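Long-range contact in acyl-coenzyme A thioesterase PaaI (Escherichia coli, PDB 2FS2), which hydrolyses phenylacetyl-CoA thioesters, with a preference for those hydroxylated on the ring, as a hot dog-fold homotetramer: residues K106-Y111 with K129-G134. Sequence-based numbering, arbitrary orientation.
Sequences KQTGVY and KSHRIG. With SO4 (sulfate ion), chain E.
Arg-132 reaches Lys-106 through a chain whose CG stands anti to its own carbonyl carbon (chi1 -62°) and which then runs extended to NE. That course carries CG and CD past the carbonyl oxygen of Gln-107. At its end NH1 donates to Lys-106 O at 3.3 Å; the donor lies 56° out of the plane of that carbonyl, and the long bond is moderately bent, 149° at the hydrogen. Gln-107 O is gripped more directly: Arg-132 N meets it at 2.8 Å and nearly straight on, while a water that also touches Ser-130 OG gives it a second, longer bond. Further along, Gly-109 and Ser-130 form an antiparallel hydrogen-bonded pair, with Gly-109 N to Ser-130 O at 3.0 Å and Ser-130 N to Gly-109 O at 2.8 Å. With no side chain on Gly-109, Ser-130 OG lies close over its backbone, and also 3.6 Å from Tyr-111 CE1. On the other face, Lys-129 bends at chi2 and its side chain crosses those of Val-110 and Thr-108 obliquely, its CE 4.0 Å from Thr-108 CB. The turn before the strand cradles a sulfate, probably from the crystallisation liquor, with Gln-107 N donating to its O3 and Thr-108 OG1 near O2 and O4. The backbone bonds and the Arg-132 to Lys-106 bond zip the open end of the hairpin of strands 108-116 and 122-132, part of the antiparallel hot dog sheet. Ser-130 and Tyr-111 face helix 54-70, touching Cys-69, and Tyr-111 OH bonds to Gln-104 and Gln-72. Val-110 and Lys-129 turn instead to a second subunit, packing on its Leu-125 and Asp-84, while strand 76-85 flanks Lys-129 through backbone bonds to Ser-79 and Ala-80.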
# COMPACT_ATOMS: atom_id res chain seq x y z
N LYS B 106 -7.70 15.04 14.19
CA LYS B 106 -8.49 14.71 15.40
C LYS B 106 -8.87 13.25 15.49
O LYS B 106 -8.96 12.69 16.60
CB LYS B 106 -9.77 15.60 15.63
CG LYS B 106 -9.48 17.10 16.02
CD LYS B 106 -8.61 17.29 17.34
CE LYS B 106 -8.76 18.71 18.06
NZ LYS B 106 -9.86 18.73 19.15
N GLN B 107 -9.15 12.64 14.35
CA GLN B 107 -9.55 11.24 14.30
C GLN B 107 -8.49 10.32 13.69
O GLN B 107 -8.29 9.20 14.16
CB GLN B 107 -10.86 11.07 13.51
CG GLN B 107 -12.06 11.89 14.08
CD GLN B 107 -12.56 11.35 15.43
OE1 GLN B 107 -12.98 12.12 16.30
NE2 GLN B 107 -12.49 10.03 15.61
N THR B 108 -7.83 10.76 12.63
CA THR B 108 -6.90 9.83 11.94
C THR B 108 -5.48 10.26 11.82
O THR B 108 -5.19 11.43 11.78
CB THR B 108 -7.40 9.50 10.51
OG1 THR B 108 -7.29 10.69 9.72
CG2 THR B 108 -8.85 9.12 10.47
N GLY B 109 -4.56 9.29 11.67
CA GLY B 109 -3.18 9.70 11.55
C GLY B 109 -2.37 8.83 10.60
O GLY B 109 -2.78 7.75 10.33
N VAL B 110 -1.28 9.36 10.10
CA VAL B 110 -0.30 8.57 9.35
C VAL B 110 1.10 8.54 10.06
O VAL B 110 1.60 9.58 10.46
CB VAL B 110 -0.12 9.11 7.90
CG1 VAL B 110 0.76 8.11 7.06
CG2 VAL B 110 -1.52 9.20 7.18
N TYR B 111 1.70 7.36 10.14
CA TYR B 111 2.97 7.14 10.91
C TYR B 111 3.86 6.29 10.02
O TYR B 111 3.39 5.31 9.44
CB TYR B 111 2.71 6.33 12.17
CG TYR B 111 2.00 7.21 13.25
CD1 TYR B 111 0.66 7.56 13.08
CD2 TYR B 111 2.72 7.76 14.33
CE1 TYR B 111 0.01 8.47 13.97
CE2 TYR B 111 2.09 8.70 15.26
CZ TYR B 111 0.72 8.98 15.06
OH TYR B 111 0.11 9.89 15.82
N LYS B 129 -1.67 3.65 9.05
CA LYS B 129 -2.67 4.67 9.17
C LYS B 129 -3.45 4.33 10.46
O LYS B 129 -3.82 3.21 10.65
CB LYS B 129 -3.58 4.50 8.01
CG LYS B 129 -4.87 5.36 8.11
CD LYS B 129 -4.80 6.62 7.22
CE LYS B 129 -6.10 7.48 7.27
NZ LYS B 129 -7.34 6.58 7.66
N SER B 130 -3.71 5.30 11.32
CA SER B 130 -4.38 4.98 12.60
C SER B 130 -5.74 5.66 12.66
O SER B 130 -5.92 6.65 12.03
CB SER B 130 -3.58 5.51 13.77
OG SER B 130 -3.23 6.86 13.61
N HIS B 131 -6.58 5.22 13.57
CA HIS B 131 -7.94 5.71 13.73
C HIS B 131 -8.16 5.77 15.27
O HIS B 131 -7.91 4.80 15.95
CB HIS B 131 -8.89 4.65 13.06
CG HIS B 131 -10.33 4.94 13.19
ND1 HIS B 131 -11.22 4.02 13.71
CD2 HIS B 131 -11.06 6.03 12.85
CE1 HIS B 131 -12.44 4.54 13.69
NE2 HIS B 131 -12.37 5.76 13.17
N ARG B 132 -8.53 6.91 15.79
CA ARG B 132 -8.84 6.95 17.27
C ARG B 132 -10.19 6.32 17.54
O ARG B 132 -11.11 6.45 16.74
CB ARG B 132 -8.75 8.41 17.76
CG ARG B 132 -7.31 8.87 17.52
CD ARG B 132 -7.06 10.23 17.84
NE ARG B 132 -5.65 10.45 18.08
CZ ARG B 132 -5.19 11.65 18.25
NH1 ARG B 132 -6.07 12.64 18.18
NH2 ARG B 132 -3.87 11.87 18.42
N ILE B 133 -10.30 5.59 18.62
CA ILE B 133 -11.44 4.71 18.82
C ILE B 133 -12.23 5.21 20.06
O ILE B 133 -13.21 4.61 20.47
CB ILE B 133 -10.95 3.25 19.03
CG1 ILE B 133 -9.85 3.18 20.08
CG2 ILE B 133 -10.48 2.60 17.71
CD1 ILE B 133 -9.88 1.85 20.91
N GLY B 134 -11.78 6.30 20.66
CA GLY B 134 -12.52 6.90 21.75
C GLY B 134 -11.94 6.62 23.11
O GLY B 134 -11.64 5.48 23.48
S SO4 E . -9.37 13.56 10.80
O1 SO4 E . -10.40 14.38 10.17
O2 SO4 E . -9.91 12.20 10.74
O3 SO4 E . -9.10 13.91 12.18
O4 SO4 E . -8.04 13.63 10.15
O HOH W 1 -5.19 8.47 14.81